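Local coordinates for TCP pilus virulence regulatory protein (Vibrio cholerae, PDB 4MLO) that activates transcription as an AraC-family regulator, probably of virulence genes such as those of the TCP pilus, and holds palmitoleic acid in a pocket, at residues Trp186-Ala189 with Asp190-Glu194; Ile201-Lys204 with Glu205-Arg209; Ile137-Asp141 with Glu142-Val146; Leu99-Leu102 with Met103-Asn106. One frame throughout, in Å; residues are numbered along the deposited sequence.

Interaction 1 (Trp186-Ala189 with Asp190-Glu194); sequences WRWA and DICGE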
loop_
_atom_site.group_PDB
_atom_site.type_symbol
_atom_site.label_atom_id
_atom_site.label_comp_id
_atom_site.label_asym_id
_atom_site.label_seq_id
_atom_site.Cartn_x
_atom_site.Cartn_y
_atom_site.Cartn_z
ATOM N N TRP A 186 6.475 21.842 2.352
ATOM C CA TRP A 186 5.891 21.502 3.647
ATOM C C TRP A 186 6.942 21.500 4.751
ATOM O O TRP A 186 8.043 20.966 4.600
ATOM C CB TRP A 186 5.242 20.118 3.618
ATOM C CG TRP A 186 4.072 19.989 2.725
ATOM C CD1 TRP A 186 4.039 19.343 1.535
ATOM C CD2 TRP A 186 2.767 20.496 2.953
ATOM N NE1 TRP A 186 2.761 19.400 0.996
ATOM C CE2 TRP A 186 1.963 20.104 1.847
ATOM C CE3 TRP A 186 2.184 21.265 3.967
ATOM C CZ2 TRP A 186 0.630 20.439 1.737
ATOM C CZ3 TRP A 186 0.857 21.578 3.859
ATOM C CH2 TRP A 186 0.094 21.169 2.743
ATOM N N ARG A 187 6.564 22.094 5.879
ATOM C CA ARG A 187 7.311 22.089 7.129
ATOM C C ARG A 187 6.338 21.724 8.255
ATOM O O ARG A 187 5.121 21.823 8.105
ATOM C CB ARG A 187 7.881 23.495 7.408
ATOM C CG ARG A 187 8.732 24.118 6.315
ATOM C CD ARG A 187 8.709 25.674 6.406
ATOM N NE ARG A 187 7.346 26.244 6.419
ATOM C CZ ARG A 187 7.071 27.547 6.524
ATOM N NH1 ARG A 187 8.053 28.429 6.606
ATOM N NH2 ARG A 187 5.814 27.976 6.536
ATOM N N TRP A 188 6.873 21.334 9.417
ATOM C CA TRP A 188 6.002 20.892 10.491
ATOM C C TRP A 188 5.005 21.968 10.871
ATOM O O TRP A 188 3.875 21.648 11.239
ATOM C CB TRP A 188 6.836 20.485 11.712
ATOM C CG TRP A 188 6.880 19.042 11.995
ATOM C CD1 TRP A 188 8.007 18.255 12.076
ATOM C CD2 TRP A 188 5.782 18.198 12.340
ATOM N NE1 TRP A 188 7.666 16.994 12.449
ATOM C CE2 TRP A 188 6.307 16.914 12.600
ATOM C CE3 TRP A 188 4.409 18.394 12.464
ATOM C CZ2 TRP A 188 5.509 15.845 12.959
ATOM C CZ3 TRP A 188 3.612 17.340 12.821
ATOM C CH2 TRP A 188 4.166 16.057 13.088
ATOM N N ALA A 189 5.411 23.248 10.812
ATOM C CA ALA A 189 4.518 24.300 11.258
ATOM C C ALA A 189 3.296 24.363 10.374
ATOM O O ALA A 189 2.193 24.681 10.849
ATOM C CB ALA A 189 5.219 25.661 11.272
ATOM N N ASP A 190 3.461 24.092 9.076
ATOM C CA ASP A 190 2.319 24.103 8.167
ATOM C C ASP A 190 1.313 23.028 8.531
ATOM O O ASP A 190 0.104 23.226 8.416
ATOM C CB ASP A 190 2.782 23.883 6.730
ATOM C CG ASP A 190 3.753 24.890 6.272
ATOM O OD1 ASP A 190 4.840 24.490 5.801
ATOM O OD2 ASP A 190 3.440 26.091 6.321
ATOM N N ILE A 191 1.797 21.848 8.927
ATOM C CA ILE A 191 0.894 20.777 9.301
ATOM C C ILE A 191 0.133 21.139 10.560
ATOM O O ILE A 191 -1.087 20.893 10.661
ATOM C CB ILE A 191 1.688 19.466 9.481
ATOM C CG1 ILE A 191 2.555 19.161 8.246
ATOM C CG2 ILE A 191 0.791 18.297 9.842
ATOM C CD1 ILE A 191 1.808 18.881 6.979
ATOM N N CYS A 192 0.832 21.700 11.556
ATOM C CA CYS A 192 0.163 22.049 12.802
ATOM C C CYS A 192 -0.847 23.152 12.552
ATOM O O CYS A 192 -1.962 23.128 13.106
ATOM C CB CYS A 192 1.154 22.502 13.858
ATOM S SG CYS A 192 2.273 21.180 14.378
ATOM N N GLY A 193 -0.454 24.113 11.714
ATOM C CA GLY A 193 -1.333 25.241 11.395
ATOM C C GLY A 193 -2.557 24.805 10.616
ATOM O O GLY A 193 -3.685 25.227 10.926
ATOM N N GLU A 194 -2.372 23.947 9.605
ATOM C CA GLU A 194 -3.506 23.524 8.778
ATOM C C GLU A 194 -4.468 22.632 9.549
ATOM O O GLU A 194 -5.682 22.749 9.390
ATOM C CB GLU A 194 -3.032 22.787 7.526
ATOM C CG GLU A 194 -2.259 23.627 6.521
ATOM C CD GLU A 194 -3.133 24.479 5.618
ATOM O OE1 GLU A 194 -2.561 25.047 4.671
ATOM O OE2 GLU A 194 -4.366 24.593 5.853
#
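Asp190 OD1 takes two N-H groups of the same residue, Arg187. The backbone donor, Arg187 N, lies 3.0 Å from Asp190 OD1 and uses the anti lone pair, away from the other oxygen; the side-chain donor, Arg187 NE, reaches Asp190 OD1 at 3.1 Å, on its syn side but tilted out of the carboxylate plane. Beside it Arg187 NH2 meets Asp190 OD2 at 3.0 Å in an almost straight bond (176°). The guanidinium therefore grips the carboxylate side-on, one nitrogen to each oxygen, with the two planes 25° apart. A bend at chi3 (-54°) turns the end of the arginine chain toward Asp190 and brings NE and NH2 to the acid. With three bonds on it, the carboxylate is fixed in rotation, and its negative charge at the amino end of a helix probably suits the helix dipole.

Further on, Trp188 O accepts from Cys192 N at 3.1 Å. Trp188 CE3 comes within 4.0 Å of Cys192 SG, an oblique sulfur-aromatic contact. Trp186 brings CE3 to within 3.9 Å of Ile191 CD1, while Asp190 CB sits at the edge of the indole; Trp186 NE1 donates to Asp181 O, outside the turn. Leu177 and Phe213 pack against both Trp186 and Ile191, tying the helix start to helices 170-180 and 213-230.

Arg187 is the N-cap and Asp190 the third residue of helix 188-195; Asp190 OD1 accepts the cap residue's own N-H, an acid at the third position turned back on the helix start, here in what is probably the first helix of an AraC-type helix-turn-helix.

Interaction 2 (Ile201-Lys204 with Glu205-Arg209); sequences ILKK and ELESR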
loop_
_atom_site.group_PDB
_atom_site.type_symbol
_atom_site.label_atom_id
_atom_site.label_comp_id
_atom_site.label_asym_id
_atom_site.label_seq_id
_atom_site.Cartn_x
_atom_site.Cartn_y
_atom_site.Cartn_z
ATOM N N ILE A 201 0.875 16.260 19.935
ATOM C CA ILE A 201 -0.120 15.274 19.534
ATOM C C ILE A 201 0.216 14.658 18.188
ATOM O O ILE A 201 0.181 13.434 18.019
ATOM C CB ILE A 201 -1.509 15.950 19.516
ATOM C CG1 ILE A 201 -1.909 16.303 20.934
ATOM C CG2 ILE A 201 -2.560 15.056 18.872
ATOM C CD1 ILE A 201 -3.171 17.147 21.008
ATOM N N LEU A 202 0.559 15.486 17.204
ATOM C CA LEU A 202 0.721 14.968 15.846
ATOM C C LEU A 202 1.983 14.138 15.694
ATOM O O LEU A 202 2.028 13.270 14.808
ATOM C CB LEU A 202 0.765 16.098 14.823
ATOM C CG LEU A 202 -0.567 16.823 14.644
ATOM C CD1 LEU A 202 -0.367 17.882 13.612
ATOM C CD2 LEU A 202 -1.683 15.859 14.243
ATOM N N LYS A 203 3.019 14.418 16.494
ATOM C CA LYS A 203 4.328 13.806 16.246
ATOM C C LYS A 203 4.275 12.310 16.441
ATOM O O LYS A 203 5.094 11.588 15.849
ATOM C CB LYS A 203 5.400 14.390 17.159
ATOM C CG LYS A 203 5.230 14.100 18.646
ATOM C CD LYS A 203 6.248 14.859 19.530
ATOM C CE LYS A 203 6.154 14.477 20.987
ATOM N NZ LYS A 203 7.038 15.352 21.846
ATOM N N LYS A 204 3.327 11.815 17.243
ATOM C CA LYS A 204 3.286 10.374 17.463
ATOM C C LYS A 204 2.975 9.631 16.170
ATOM O O LYS A 204 3.372 8.473 16.006
ATOM C CB LYS A 204 2.279 10.017 18.558
ATOM C CG LYS A 204 0.832 10.037 18.183
ATOM C CD LYS A 204 0.001 9.435 19.332
ATOM C CE LYS A 204 -1.416 9.945 19.318
ATOM N NZ LYS A 204 -1.453 11.411 19.610
ATOM N N GLU A 205 2.306 10.281 15.219
ATOM C CA GLU A 205 2.010 9.615 13.949
ATOM C C GLU A 205 3.278 9.276 13.199
ATOM O O GLU A 205 3.377 8.211 12.569
ATOM C CB GLU A 205 1.124 10.490 13.084
ATOM C CG GLU A 205 -0.239 10.855 13.701
ATOM C CD GLU A 205 -1.007 9.682 14.232
ATOM O OE1 GLU A 205 -0.882 8.575 13.659
ATOM O OE2 GLU A 205 -1.737 9.853 15.249
ATOM N N LEU A 206 4.263 10.154 13.265
ATOM C CA LEU A 206 5.546 9.892 12.604
ATOM C C LEU A 206 6.423 8.983 13.444
ATOM O O LEU A 206 7.056 8.045 12.914
ATOM C CB LEU A 206 6.260 11.216 12.334
ATOM C CG LEU A 206 5.761 11.964 11.076
ATOM C CD1 LEU A 206 4.381 12.566 11.284
ATOM C CD2 LEU A 206 6.704 13.038 10.626
ATOM N N GLU A 207 6.487 9.255 14.750
ATOM C CA GLU A 207 7.327 8.473 15.657
ATOM C C GLU A 207 6.975 7.001 15.612
ATOM O O GLU A 207 7.873 6.146 15.570
ATOM C CB GLU A 207 7.171 8.990 17.080
ATOM C CG GLU A 207 7.885 10.302 17.333
ATOM C CD GLU A 207 7.603 10.889 18.716
ATOM O OE1 GLU A 207 6.746 10.341 19.448
ATOM O OE2 GLU A 207 8.247 11.913 19.034
ATOM N N SER A 208 5.681 6.679 15.614
ATOM C CA SER A 208 5.228 5.292 15.651
ATOM C C SER A 208 5.487 4.588 14.330
ATOM O O SER A 208 5.539 3.357 14.289
ATOM C CB SER A 208 3.736 5.234 15.985
ATOM O OG SER A 208 2.939 5.716 14.894
ATOM N N ARG A 209 5.690 5.348 13.269
ATOM C CA ARG A 209 6.005 4.822 11.945
ATOM C C ARG A 209 7.496 4.907 11.626
ATOM O O ARG A 209 7.910 4.544 10.515
ATOM C CB ARG A 209 5.178 5.563 10.905
ATOM C CG ARG A 209 3.689 5.233 10.989
ATOM C CD ARG A 209 2.819 6.022 10.039
ATOM N NE ARG A 209 1.417 5.583 10.078
ATOM C CZ ARG A 209 0.537 5.964 10.999
ATOM N NH1 ARG A 209 -0.719 5.532 10.967
ATOM N NH2 ARG A 209 0.910 6.810 11.952
HETATM O O HOH W 1 -1.914 12.052 16.846
#
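Helix 199-207, probably the second helix of an AraC-family helix-turn-helix, sets Lys203 against Glu207 one turn on, and Lys204 O against Ser208. Glu207 N binds Lys203 O at 2.9 Å in a nearly straight bond (173°). Above it the side chains cross at a slant: Lys203 CD lies 3.6 Å from Glu207 OE2, but the charged ends stay apart, Lys203 NZ being 4.6 Å from Glu207 OE2, so the aliphatic chain rather than the ammonium meets the acid.

On another side of the helix, Lys204 bends at chi4 (-66°) and turns its ammonium back to the preceding turn, where Lys204 NZ donates to Ile201 O at 3.0 Å. One water joins this group to the acid: it accepts from Lys204 NZ and donates to Ile201 O and, at 2.7 Å, to Glu205 OE2. The other carboxylate oxygen, Glu205 OE1, offers its anti lone pair to Arg209 NH2 at 3.0 Å, a salt bridge. The same Arg209 NH2 also donates to Glu205 O, so one nitrogen holds both the side chain and the backbone of Glu205.

At Ser208 both N and OG give hydrogen bonds to Lys204 O, the hydroxyl at 3.0 Å. A serine hydroxyl bonded back to the carbonyl four residues earlier is a familiar feature of helical turns, here on a helix that packs on helix 188-195 through Leu202 and Leu206.

Interaction 3 (Ile137-Asp141 with Glu142-Val146); sequences INYSD and EFLKV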
loop_
_atom_site.group_PDB
_atom_site.type_symbol
_atom_site.label_atom_id
_atom_site.label_comp_id
_atom_site.label_asym_id
_atom_site.label_seq_id
_atom_site.Cartn_x
_atom_site.Cartn_y
_atom_site.Cartn_z
ATOM N N ILE A 137 -19.712 -11.296 -17.655
ATOM C CA ILE A 137 -20.547 -10.465 -16.789
ATOM C C ILE A 137 -19.722 -10.145 -15.544
ATOM O O ILE A 137 -19.375 -11.047 -14.769
ATOM C CB ILE A 137 -21.869 -11.163 -16.423
ATOM C CG1 ILE A 137 -22.662 -11.473 -17.697
ATOM C CG2 ILE A 137 -22.694 -10.296 -15.470
ATOM C CD1 ILE A 137 -24.032 -12.133 -17.448
ATOM N N ASN A 138 -19.390 -8.869 -15.361
ATOM C CA ASN A 138 -18.608 -8.473 -14.198
ATOM C C ASN A 138 -19.366 -8.788 -12.912
ATOM O O ASN A 138 -20.599 -8.731 -12.861
ATOM C CB ASN A 138 -18.289 -6.979 -14.254
ATOM C CG ASN A 138 -17.476 -6.600 -15.477
ATOM O OD1 ASN A 138 -16.513 -7.281 -15.838
ATOM N ND2 ASN A 138 -17.868 -5.505 -16.127
ATOM N N TYR A 139 -18.619 -9.134 -11.865
ATOM C CA TYR A 139 -19.220 -9.181 -10.541
ATOM C C TYR A 139 -19.993 -7.891 -10.304
ATOM O O TYR A 139 -19.548 -6.804 -10.681
ATOM C CB TYR A 139 -18.156 -9.334 -9.457
ATOM C CG TYR A 139 -17.404 -10.637 -9.435
ATOM C CD1 TYR A 139 -18.051 -11.848 -9.268
ATOM C CD2 TYR A 139 -16.016 -10.635 -9.512
ATOM C CE1 TYR A 139 -17.332 -13.038 -9.226
ATOM C CE2 TYR A 139 -15.301 -11.801 -9.469
ATOM C CZ TYR A 139 -15.953 -12.996 -9.320
ATOM O OH TYR A 139 -15.201 -14.148 -9.271
ATOM N N SER A 140 -21.165 -8.023 -9.703
ATOM C CA SER A 140 -21.958 -6.861 -9.369
ATOM C C SER A 140 -21.261 -6.036 -8.295
ATOM O O SER A 140 -20.379 -6.517 -7.578
ATOM C CB SER A 140 -23.328 -7.285 -8.858
ATOM O OG SER A 140 -23.199 -7.926 -7.606
ATOM N N ASP A 141 -21.686 -4.773 -8.182
ATOM C CA ASP A 141 -21.214 -3.926 -7.095
ATOM C C ASP A 141 -21.554 -4.539 -5.741
ATOM O O ASP A 141 -20.729 -4.521 -4.821
ATOM C CB ASP A 141 -21.823 -2.531 -7.220
ATOM C CG ASP A 141 -21.303 -1.761 -8.436
ATOM O OD1 ASP A 141 -22.045 -0.897 -8.948
ATOM O OD2 ASP A 141 -20.159 -2.007 -8.873
ATOM N N GLU A 142 -22.753 -5.112 -5.611
ATOM C CA GLU A 142 -23.155 -5.759 -4.368
ATOM C C GLU A 142 -22.244 -6.937 -4.043
ATOM O O GLU A 142 -21.783 -7.085 -2.905
ATOM C CB GLU A 142 -24.613 -6.217 -4.462
ATOM C CG GLU A 142 -25.192 -6.772 -3.159
ATOM C CD GLU A 142 -25.401 -5.695 -2.110
ATOM O OE1 GLU A 142 -25.427 -6.020 -0.897
ATOM O OE2 GLU A 142 -25.545 -4.518 -2.502
ATOM N N PHE A 143 -21.963 -7.785 -5.032
ATOM C CA PHE A 143 -21.071 -8.909 -4.778
ATOM C C PHE A 143 -19.727 -8.424 -4.254
ATOM O O PHE A 143 -19.172 -9.000 -3.309
ATOM C CB PHE A 143 -20.875 -9.724 -6.052
ATOM C CG PHE A 143 -19.918 -10.871 -5.902
ATOM C CD1 PHE A 143 -18.557 -10.658 -5.870
ATOM C CD2 PHE A 143 -20.388 -12.170 -5.818
ATOM C CE1 PHE A 143 -17.669 -11.728 -5.741
ATOM C CE2 PHE A 143 -19.524 -13.231 -5.679
ATOM C CZ PHE A 143 -18.150 -13.008 -5.640
ATOM N N LEU A 144 -19.176 -7.382 -4.871
ATOM C CA LEU A 144 -17.827 -6.949 -4.508
ATOM C C LEU A 144 -17.814 -6.323 -3.132
ATOM O O LEU A 144 -16.894 -6.571 -2.342
ATOM C CB LEU A 144 -17.283 -5.972 -5.547
ATOM C CG LEU A 144 -17.062 -6.591 -6.925
ATOM C CD1 LEU A 144 -16.911 -5.504 -7.962
ATOM C CD2 LEU A 144 -15.836 -7.493 -6.910
ATOM N N LYS A 145 -18.839 -5.525 -2.810
ATOM C CA LYS A 145 -18.882 -4.925 -1.479
ATOM C C LYS A 145 -19.025 -5.996 -0.401
ATOM O O LYS A 145 -18.352 -5.935 0.642
ATOM C CB LYS A 145 -20.021 -3.907 -1.397
ATOM C CG LYS A 145 -19.757 -2.637 -2.215
ATOM C CD LYS A 145 -20.865 -1.588 -2.081
ATOM C CE LYS A 145 -22.129 -2.039 -2.786
ATOM N NZ LYS A 145 -23.146 -0.969 -2.820
ATOM N N VAL A 146 -19.874 -7.003 -0.642
ATOM C CA VAL A 146 -20.055 -8.069 0.339
ATOM C C VAL A 146 -18.786 -8.898 0.455
ATOM O O VAL A 146 -18.359 -9.251 1.565
ATOM C CB VAL A 146 -21.270 -8.945 -0.037
ATOM C CG1 VAL A 146 -21.366 -10.165 0.871
ATOM C CG2 VAL A 146 -22.550 -8.122 0.059
#
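Glu142 is the second residue of helix 141-159, its CB 3.8 Å from Ser140 OG, the hydroxyl that caps this helix. Glu142 OE1 reaches away to a weak bond with Tyr97 OH.

Phe143 follows and does two jobs. Its N-H donates to Ser140 OG, with N and OG 2.9 Å apart, a capping bond made possible by chi1 of Ser140 (68°), which holds the hydroxyl between its backbone N and carbonyl carbon, over the first helical turn. Its ring, swung anti to the backbone N (chi1 177°), lies flat on Tyr139: an offset stack with centroids 4.3 Å apart and planes only 6° from parallel. The overlap is partial, each ring setting its rim over the other's, with Phe143 CE1 3.5 Å from Tyr139 CD1. The serine N-cap, with Tyr139 just before it meeting Leu144, fits a hydrophobic staple at the start of helix 141-159 in the cupin-like domain, and the Phe143 stack adds to it. Val126 of helix 121-131 touches both rings, and Arg135 makes a cation-pi contact with Tyr139.

Leu144 N donates to Ser140 O at 3.1 Å. Its side chain crosses Tyr139 at about a right angle, with Leu144 CG 3.9 Å from Tyr139 CB, and also touches Phe90.

Lys145 N binds Asp141 O at 2.9 Å. The lysine chain, bent at chi3, curls over that carbonyl so that Lys145 CE comes 3.5 Å from Asp141 O, while its ammonium stays well apart from the Asp141 carboxylate.

Interaction 4 (Leu99-Leu102 with Met103-Asn106); sequences LGDL and MIRN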
loop_
_atom_site.group_PDB
_atom_site.type_symbol
_atom_site.label_atom_id
_atom_site.label_comp_id
_atom_site.label_asym_id
_atom_site.label_seq_id
_atom_site.Cartn_x
_atom_site.Cartn_y
_atom_site.Cartn_z
ATOM N N LEU A 99 -20.315 -0.762 9.473
ATOM C CA LEU A 99 -20.806 0.101 10.545
ATOM C C LEU A 99 -21.478 -0.706 11.649
ATOM O O LEU A 99 -21.233 -0.475 12.836
ATOM C CB LEU A 99 -21.774 1.144 9.978
ATOM N N GLY A 100 -22.325 -1.665 11.278
ATOM C CA GLY A 100 -22.972 -2.499 12.277
ATOM C C GLY A 100 -21.997 -3.217 13.186
ATOM O O GLY A 100 -22.377 -3.648 14.278
ATOM N N ASP A 101 -20.742 -3.350 12.762
ATOM C CA ASP A 101 -19.704 -3.983 13.559
ATOM C C ASP A 101 -18.917 -2.980 14.422
ATOM O O ASP A 101 -17.848 -3.327 14.940
ATOM C CB ASP A 101 -18.751 -4.757 12.640
ATOM C CG ASP A 101 -19.440 -5.901 11.903
ATOM O OD1 ASP A 101 -20.303 -6.582 12.511
ATOM O OD2 ASP A 101 -19.111 -6.126 10.712
ATOM N N LEU A 102 -19.440 -1.770 14.623
ATOM C CA LEU A 102 -18.718 -0.774 15.409
ATOM C C LEU A 102 -18.328 -1.302 16.794
ATOM O O LEU A 102 -17.183 -1.135 17.229
ATOM C CB LEU A 102 -19.555 0.495 15.531
ATOM C CG LEU A 102 -18.922 1.638 16.326
ATOM C CD1 LEU A 102 -17.520 1.987 15.797
ATOM C CD2 LEU A 102 -19.832 2.854 16.287
ATOM N N MET A 103 -19.263 -1.927 17.516
ATOM C CA MET A 103 -18.921 -2.406 18.858
ATOM C C MET A 103 -17.835 -3.461 18.793
ATOM O O MET A 103 -16.936 -3.494 19.645
ATOM C CB MET A 103 -20.142 -2.985 19.574
ATOM C CG MET A 103 -19.816 -3.687 20.906
ATOM S SD MET A 103 -21.033 -4.914 21.422
ATOM C CE MET A 103 -20.803 -6.220 20.217
ATOM N N ILE A 104 -17.925 -4.349 17.802
ATOM C CA ILE A 104 -16.913 -5.386 17.606
ATOM C C ILE A 104 -15.560 -4.751 17.304
ATOM O O ILE A 104 -14.524 -5.121 17.876
ATOM C CB ILE A 104 -17.343 -6.329 16.466
ATOM C CG1 ILE A 104 -18.694 -6.986 16.772
ATOM C CG2 ILE A 104 -16.270 -7.402 16.228
ATOM C CD1 ILE A 104 -19.316 -7.695 15.574
ATOM N N ARG A 105 -15.551 -3.781 16.396
ATOM C CA ARG A 105 -14.279 -3.266 15.897
ATOM C C ARG A 105 -13.610 -2.323 16.892
ATOM O O ARG A 105 -12.381 -2.229 16.922
ATOM C CB ARG A 105 -14.516 -2.601 14.543
ATOM C CG ARG A 105 -15.014 -3.605 13.520
ATOM C CD ARG A 105 -15.253 -3.017 12.158
ATOM N NE ARG A 105 -13.998 -2.718 11.448
ATOM C CZ ARG A 105 -13.569 -1.502 11.134
ATOM N NH1 ARG A 105 -14.277 -0.413 11.440
ATOM N NH2 ARG A 105 -12.417 -1.373 10.480
ATOM N N ASN A 106 -14.391 -1.628 17.723
ATOM C CA ASN A 106 -13.793 -0.779 18.747
ATOM C C ASN A 106 -12.980 -1.569 19.756
ATOM O O ASN A 106 -12.147 -0.985 20.455
ATOM C CB ASN A 106 -14.870 0.021 19.478
ATOM C CG ASN A 106 -15.338 1.212 18.681
ATOM O OD1 ASN A 106 -14.630 1.692 17.787
ATOM N ND2 ASN A 106 -16.537 1.702 18.994
HETATM O O HOH W 2 -21.974 -2.173 16.697
#
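Asp101 O accepts from Arg105 N at 2.8 Å, and the arginine's own chain passes over the same carbonyl, with Arg105 CG 3.2 Å from Asp101 O. Next to this, Arg105 CD lies 3.9 Å from Asp101 CB, so the methylenes, not the charged end, do the touching. Leu102 O repeats the helical bond with Asn106 N at 2.9 Å. Above that bond the leucine and the asparagine side chains meet at a slant: Leu102 CD1 approaches the amide at both ends, 3.4 Å from Asn106 ND2 and 3.5 Å from Asn106 OD1. With its CG anti to the backbone N (chi1 -180°), Leu102 sends this methyl forward along the helix, toward the next turn. Asp101 runs alongside Ile104, its OD1 opposite the isoleucine's CD1 methyl.

What positions these groups comes from just before and well beyond. Asp101 holds the N-cap position of helix 102-106, yet its carboxylate makes no capping bond. A water serves the first turn instead, accepting from Met103 N at 2.8 Å and donating to Gly100 O. Behind it, Leu102 N binds Leu99 O and closes the turn that leads into the helix. Arg105, bent at chi3 (73°), carries its guanidinium off to Glu156, where NE makes a salt bridge, and to Ile164 O, which receives NH2.

The helix start is thus held by main-chain bonds and a bridging water, while the guanidinium of Arg105 is engaged by Glu156 of helix 141-159 and by Ile164 O, which probably helps tie this short surface helix to that part of the chain.

In the fold
Along the chain the order is interaction 4, then 3, 1 and 2. Interactions 4 and 3 belong to the cupin-like domain, on helices 102-106 and 141-159, their centres about 23 Å apart; both helices also meet through Arg105 and Glu156. Interactions 1 and 2 sit on the consecutive helices 188-195 and 199-207, centres about 14 Å apart, and touch directly: Trp188 CZ3 packs 3.7 Å from Leu202 CB. Those two helices probably form the first helix-turn-helix of the AraC-type DNA-binding part. Interaction 3 lies across the chain's centre from interaction 2, about 37 Å between centres, so the four are local contacts in two different parts of the molecule; the palmitoleic acid pocket draws residues from both.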